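Local structure of putative general stress protein 26 (Jannaschia sp., 2QEA) at residues A[70-74]-A[75-79]; A[104-108]-A[109-113]; A[133-136]-A[137-141]. The protein is of unconfirmed function but probably acts as a flavin-dependent oxidoreductase related to pyridoxamine 5'-phosphate oxidases. All blocks are in the same frame, centred on the assembly; numbering follows the deposited sequence.

Contact 1: residues A[70-74]-A[75-79]; sequences SDDGE and GLYAD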
# COMPACT_ATOMS: atom_id res chain seq x y z
N SER A 70 -2.25 -2.56 -0.33
CA SER A 70 -1.90 -3.12 0.99
C SER A 70 -3.04 -2.77 1.94
O SER A 70 -3.12 -1.64 2.41
CB SER A 70 -0.56 -2.57 1.48
OG SER A 70 -0.21 -3.11 2.75
N ASP A 71 -3.93 -3.74 2.18
CA ASP A 71 -5.14 -3.54 3.00
C ASP A 71 -5.29 -4.67 4.03
O ASP A 71 -5.54 -5.82 3.66
CB ASP A 71 -6.35 -3.46 2.06
CG ASP A 71 -7.61 -2.91 2.72
OD1 ASP A 71 -8.08 -3.48 3.73
OD2 ASP A 71 -8.15 -1.91 2.20
N ASP A 72 -5.12 -4.33 5.31
CA ASP A 72 -5.25 -5.29 6.42
C ASP A 72 -6.69 -5.74 6.68
O ASP A 72 -6.91 -6.91 7.00
CB ASP A 72 -4.65 -4.72 7.73
CG ASP A 72 -3.15 -4.45 7.64
OD1 ASP A 72 -2.43 -5.14 6.89
OD2 ASP A 72 -2.68 -3.54 8.36
N GLY A 73 -7.64 -4.82 6.55
CA GLY A 73 -9.08 -5.11 6.74
C GLY A 73 -9.60 -6.20 5.82
O GLY A 73 -10.37 -7.06 6.25
N GLU A 74 -9.17 -6.15 4.56
CA GLU A 74 -9.51 -7.15 3.53
C GLU A 74 -8.46 -8.26 3.38
O GLU A 74 -8.79 -9.33 2.88
CB GLU A 74 -9.74 -6.47 2.18
CG GLU A 74 -10.96 -5.55 2.16
CD GLU A 74 -12.27 -6.30 2.40
OE1 GLU A 74 -12.53 -7.29 1.69
OE2 GLU A 74 -13.04 -5.88 3.30
N GLY A 75 -7.22 -8.01 3.82
CA GLY A 75 -6.14 -8.98 3.69
C GLY A 75 -5.73 -9.19 2.24
O GLY A 75 -5.44 -10.32 1.83
N LEU A 76 -5.72 -8.10 1.47
CA LEU A 76 -5.34 -8.09 0.05
C LEU A 76 -4.09 -7.24 -0.08
O LEU A 76 -4.11 -6.05 0.26
CB LEU A 76 -6.46 -7.52 -0.81
CG LEU A 76 -6.23 -7.46 -2.33
CD1 LEU A 76 -5.95 -8.84 -2.91
CD2 LEU A 76 -7.43 -6.83 -3.02
N TYR A 77 -3.01 -7.86 -0.55
CA TYR A 77 -1.72 -7.19 -0.77
C TYR A 77 -1.32 -7.55 -2.19
O TYR A 77 -1.39 -8.72 -2.57
CB TYR A 77 -0.68 -7.68 0.25
CG TYR A 77 -1.17 -7.64 1.68
CD1 TYR A 77 -1.01 -6.50 2.47
CD2 TYR A 77 -1.84 -8.74 2.24
CE1 TYR A 77 -1.49 -6.45 3.79
CE2 TYR A 77 -2.32 -8.71 3.56
CZ TYR A 77 -2.14 -7.56 4.33
OH TYR A 77 -2.61 -7.53 5.62
N ALA A 78 -0.93 -6.54 -2.99
CA ALA A 78 -0.59 -6.77 -4.39
C ALA A 78 0.25 -5.67 -5.02
O ALA A 78 -0.05 -4.50 -4.82
CB ALA A 78 -1.88 -6.94 -5.20
N ASP A 79 1.30 -6.06 -5.73
CA ASP A 79 2.14 -5.16 -6.51
C ASP A 79 1.81 -5.55 -7.95
O ASP A 79 2.19 -6.64 -8.39
CB ASP A 79 3.63 -5.35 -6.19
CG ASP A 79 4.55 -4.40 -6.97
OD1 ASP A 79 4.06 -3.48 -7.67
OD2 ASP A 79 5.78 -4.56 -6.86

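Contact 2: residues A[104-108]-A[109-113]; sequences WFDGG and QHDPD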
# COMPACT_ATOMS: atom_id res chain seq x y z
N TRP A 104 -15.04 17.19 -4.56
CA TRP A 104 -13.85 17.60 -5.32
C TRP A 104 -14.16 18.36 -6.62
O TRP A 104 -13.45 19.32 -6.94
CB TRP A 104 -12.94 16.39 -5.63
CG TRP A 104 -12.17 15.91 -4.44
CD1 TRP A 104 -12.58 15.02 -3.50
CD2 TRP A 104 -10.84 16.31 -4.08
NE1 TRP A 104 -11.59 14.83 -2.56
CE2 TRP A 104 -10.51 15.61 -2.89
CE3 TRP A 104 -9.90 17.19 -4.64
CZ2 TRP A 104 -9.26 15.77 -2.25
CZ3 TRP A 104 -8.65 17.35 -4.00
CH2 TRP A 104 -8.35 16.64 -2.82
N PHE A 105 -15.20 17.93 -7.34
CA PHE A 105 -15.62 18.54 -8.61
C PHE A 105 -17.02 19.14 -8.47
O PHE A 105 -18.03 18.42 -8.57
CB PHE A 105 -15.55 17.49 -9.73
CG PHE A 105 -14.19 16.86 -9.86
CD1 PHE A 105 -13.18 17.50 -10.58
CD2 PHE A 105 -13.91 15.63 -9.25
CE1 PHE A 105 -11.90 16.93 -10.69
CE2 PHE A 105 -12.64 15.05 -9.35
CZ PHE A 105 -11.64 15.70 -10.07
N ASP A 106 -17.08 20.45 -8.23
CA ASP A 106 -18.35 21.20 -8.04
C ASP A 106 -19.38 21.13 -9.19
O ASP A 106 -20.58 21.32 -8.94
CB ASP A 106 -18.09 22.67 -7.64
CG ASP A 106 -17.30 23.46 -8.70
OD1 ASP A 106 -16.57 22.85 -9.51
OD2 ASP A 106 -17.41 24.71 -8.69
N GLY A 107 -18.92 20.86 -10.41
CA GLY A 107 -19.78 20.75 -11.60
C GLY A 107 -20.28 19.35 -11.96
O GLY A 107 -20.58 19.10 -13.13
N GLY A 108 -20.38 18.45 -10.97
CA GLY A 108 -20.84 17.07 -11.20
C GLY A 108 -19.85 16.23 -11.99
O GLY A 108 -18.66 16.56 -12.05
N GLN A 109 -20.33 15.14 -12.59
CA GLN A 109 -19.49 14.26 -13.43
C GLN A 109 -19.14 14.89 -14.79
O GLN A 109 -18.14 14.51 -15.40
CB GLN A 109 -20.08 12.85 -13.57
CG GLN A 109 -21.36 12.71 -14.37
CD GLN A 109 -21.91 11.28 -14.33
OE1 GLN A 109 -22.11 10.66 -15.37
NE2 GLN A 109 -22.12 10.76 -13.13
N HIS A 110 -19.97 15.84 -15.25
CA HIS A 110 -19.73 16.61 -16.48
C HIS A 110 -19.16 17.97 -16.05
O HIS A 110 -19.81 19.01 -16.18
CB HIS A 110 -21.02 16.74 -17.31
CG HIS A 110 -21.57 15.43 -17.77
ND1 HIS A 110 -21.02 14.71 -18.81
CD2 HIS A 110 -22.64 14.72 -17.35
CE1 HIS A 110 -21.71 13.60 -18.99
NE2 HIS A 110 -22.71 13.58 -18.12
N ASP A 111 -17.94 17.91 -15.51
CA ASP A 111 -17.15 19.06 -15.04
C ASP A 111 -15.90 19.09 -15.93
O ASP A 111 -15.37 18.02 -16.26
CB ASP A 111 -16.81 18.85 -13.55
CG ASP A 111 -15.99 19.98 -12.92
OD1 ASP A 111 -14.83 20.21 -13.32
OD2 ASP A 111 -16.48 20.60 -11.96
N PRO A 112 -15.41 20.30 -16.34
CA PRO A 112 -14.23 20.37 -17.22
C PRO A 112 -12.95 19.73 -16.68
O PRO A 112 -12.18 19.18 -17.46
CB PRO A 112 -14.02 21.88 -17.42
CG PRO A 112 -14.72 22.52 -16.28
CD PRO A 112 -15.90 21.66 -16.02
N ASP A 113 -12.74 19.80 -15.36
CA ASP A 113 -11.55 19.23 -14.71
C ASP A 113 -11.60 17.71 -14.49
O ASP A 113 -10.55 17.12 -14.22
CB ASP A 113 -11.27 19.93 -13.37
CG ASP A 113 -11.04 21.44 -13.52
OD1 ASP A 113 -10.97 21.95 -14.66
OD2 ASP A 113 -10.95 22.12 -12.47

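Contact 3: residues A[133-136]-A[137-141]; sequences GARF and LYEIA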
# COMPACT_ATOMS: atom_id res chain seq x y z
N GLY A 133 -8.33 -9.38 12.15
CA GLY A 133 -9.43 -9.33 13.12
C GLY A 133 -9.48 -10.59 13.97
O GLY A 133 -8.43 -11.09 14.39
N ALA A 134 -10.69 -11.10 14.21
CA ALA A 134 -10.94 -12.28 15.05
C ALA A 134 -10.19 -13.55 14.62
O ALA A 134 -9.65 -14.26 15.47
CB ALA A 134 -12.44 -12.58 15.14
N ARG A 135 -10.16 -13.82 13.31
CA ARG A 135 -9.49 -15.02 12.78
C ARG A 135 -7.96 -14.96 12.87
O ARG A 135 -7.33 -15.99 13.10
CB ARG A 135 -9.96 -15.33 11.34
CG ARG A 135 -9.39 -16.63 10.71
CD ARG A 135 -9.70 -17.91 11.52
NE ARG A 135 -8.94 -19.07 11.04
CZ ARG A 135 -9.27 -19.86 10.01
NH1 ARG A 135 -10.38 -19.66 9.28
NH2 ARG A 135 -8.47 -20.88 9.69
N PHE A 136 -7.37 -13.77 12.68
CA PHE A 136 -5.91 -13.58 12.80
C PHE A 136 -5.42 -13.82 14.23
O PHE A 136 -4.40 -14.50 14.43
CB PHE A 136 -5.49 -12.18 12.31
CG PHE A 136 -4.02 -11.90 12.45
CD1 PHE A 136 -3.10 -12.45 11.54
CD2 PHE A 136 -3.53 -11.09 13.48
CE1 PHE A 136 -1.72 -12.19 11.66
CE2 PHE A 136 -2.15 -10.83 13.62
CZ PHE A 136 -1.25 -11.38 12.70
N LEU A 137 -6.13 -13.27 15.21
CA LEU A 137 -5.81 -13.47 16.64
C LEU A 137 -5.92 -14.95 17.04
O LEU A 137 -5.08 -15.45 17.79
CB LEU A 137 -6.70 -12.61 17.55
CG LEU A 137 -6.63 -11.08 17.40
CD1 LEU A 137 -7.68 -10.43 18.29
CD2 LEU A 137 -5.24 -10.54 17.71
N TYR A 138 -6.96 -15.62 16.53
CA TYR A 138 -7.16 -17.06 16.76
C TYR A 138 -6.03 -17.90 16.13
O TYR A 138 -5.53 -18.83 16.77
CB TYR A 138 -8.53 -17.54 16.23
CG TYR A 138 -8.70 -19.06 16.27
CD1 TYR A 138 -9.09 -19.71 17.45
CD2 TYR A 138 -8.42 -19.84 15.14
CE1 TYR A 138 -9.21 -21.11 17.49
CE2 TYR A 138 -8.54 -21.24 15.17
CZ TYR A 138 -8.94 -21.87 16.36
OH TYR A 138 -9.06 -23.24 16.40
N GLU A 139 -5.66 -17.58 14.89
CA GLU A 139 -4.64 -18.33 14.15
C GLU A 139 -3.24 -18.24 14.79
O GLU A 139 -2.52 -19.24 14.81
CB GLU A 139 -4.61 -17.92 12.66
CG GLU A 139 -3.89 -18.91 11.73
CD GLU A 139 -4.56 -20.28 11.63
OE1 GLU A 139 -5.78 -20.40 11.89
OE2 GLU A 139 -3.86 -21.26 11.29
N ILE A 140 -2.88 -17.06 15.29
CA ILE A 140 -1.60 -16.86 16.01
C ILE A 140 -1.63 -17.62 17.34
O ILE A 140 -0.67 -18.31 17.66
CB ILE A 140 -1.24 -15.35 16.21
CG1 ILE A 140 -0.57 -14.77 14.96
CG2 ILE A 140 -0.22 -15.15 17.33
CD1 ILE A 140 -1.35 -14.87 13.68
N ALA A 141 -2.73 -17.49 18.08
CA ALA A 141 -2.93 -18.22 19.35
C ALA A 141 -2.93 -19.75 19.16
O ALA A 141 -2.39 -20.48 20.00
CB ALA A 141 -4.21 -17.78 20.04

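Contact 1: residues A[70-74]-A[75-79]
The beta hairpin of strands 63-71 and 76-87 turns through a G1 beta bulge, in which Gly75 and Leu76 both face Asp71. Asp71 N donates to Leu76 O at 3.0 Å, and Asp71 O takes Leu76 N in its carbonyl plane at 3.2 Å together with a weak bond from Gly75 N. Gly75 has a positive phi, and a CB there would run into Glu74 O. Inside the turn Asp71 forms an Asx motif: its OD1 accepts from Glu74 N at 3.0 Å, the donor lying on the anti side and 35° out of the carboxylate plane. On the face of the sheet that carries Ser70, Tyr77 reaches back toward the turn. Its CG stands anti to the carbonyl carbon (chi1 -50°), which carries the phenol to Asp72, where OH donates to the anti lone pair of OD1 at 2.7 Å. Ring and carboxylate planes are 52° apart. Ser70 OG lies at the ring edge, 3.5 Å from Tyr77 CD1. Asp72 OD1 is also hydrogen-bonded to Ser18 OG of the second subunit. One carboxylate oxygen thus joins the turn, the strand and the dimer interface, and its two hydroxyl partners would probably stabilise its negative charge.

Contact 2: residues A[104-108]-A[109-113]
Phe105 and Asp111 meet in the loop between helix 99-104 and strand 114-129, where a type I beta turn from Phe105 to Gly108 is followed by an Asx turn at Asp111. The loop illustrates how one carboxylate can tie two consecutive turns together. With its CG anti to the backbone N (chi1 -180°), Asp111 extends its carboxylate back toward the first turn. Gly107 N donates to Asp111 OD2 at 2.9 Å, while Asp113 N donates to Asp111 OD1, also at 2.9 Å. Each oxygen accepts through its anti lone pair, and the paired grip probably limits rotation of the carboxylate.

Phe105 is the first residue to leave the helix. Its CG is anti to the carbonyl carbon, and its side chain crosses that of Asp111 at about a right angle, with CB 3.9 Å from Asp111 OD2. The ring then reaches Asp113: CE1 is 4.1 Å from Asp113 CB, and the ring and the Asp113 carboxylate are steeply inclined to one another. Trp97 also packs against Phe105.

The lack of a side chain at Gly107 leaves room for Asp111 OD2, which a CB would strike; Gly108 takes a positive phi, and its O comes close to Asp111 CB. Beyond CG the Gln109 chain is extended, and its NE2 is hydrogen-bonded to Asp94 OD1. Asp106 holds its CG between the backbone N and the carbonyl carbon (chi1 61°), which swings the carboxylate back toward Asp111. The planes of these two carboxylates are 49° apart, and their like charges probably oppose each other, with Asp106 OD1 only 3.3 Å from Asp111 OD2.

Contact 3: residues A[133-136]-A[137-141]
Phe136 and Ile140, one turn apart near the start of helix 134-146, meet methyl to ring. Phe136 swings its ring out with CG anti to the backbone N (chi1 178°), and Ile140 CD1 sits over one face, 3.6 Å from the ring centroid and 22° off the normal, in a CH-pi contact displaced toward the rim near CE1. Phe99 and Val100 of the second subunit pack on Ile140 and Phe136 respectively. An alanine at Phe136 is likely to leave Ile140 CD1 without its aromatic face and open a gap toward Val100 of the second subunit. Around the helix, Arg135 and Glu139 lie side by side and point the same way. Glu139 OE1 approaches the guanidinium at its edge, 3.5 Å from Arg135 NH2, in a long salt bridge with the two planes 54° apart. Arg135 NH2 also pairs with Glu130, and Glu139 OE2 accepts from Asp151 N. Beneath the side chains the i to i+4 bonds run regularly, from Leu137 N to Gly133 O at the N-cap position through to Ile140 N with Phe136 O at 3.1 Å. The helix thus turns an apolar side to the partner subunit, and on its charged side Arg135, shared between Glu139 and Glu130, probably helps both carboxylates stay ionised.

Overall arrangement
Followed from the N terminus, the three contacts come in series, with neither nesting nor crossing. Contact 1 closes the hairpin between strands 63-71 and 76-87. The chain then passes helices 90-95 and 99-104 before contact 2 folds up the loop that leads into strand 114-129. This long strand runs back beside strand 76-87, and beyond it contact 3 opens helix 134-146, which precedes strand 153-159. Contacts 1 and 3 therefore lie on the same side of the chain's centre, about 6 Å apart at their nearest atoms, whereas contact 2 is on the opposite side, its centre about 44 Å from that of contact 3. All three touch the second subunit.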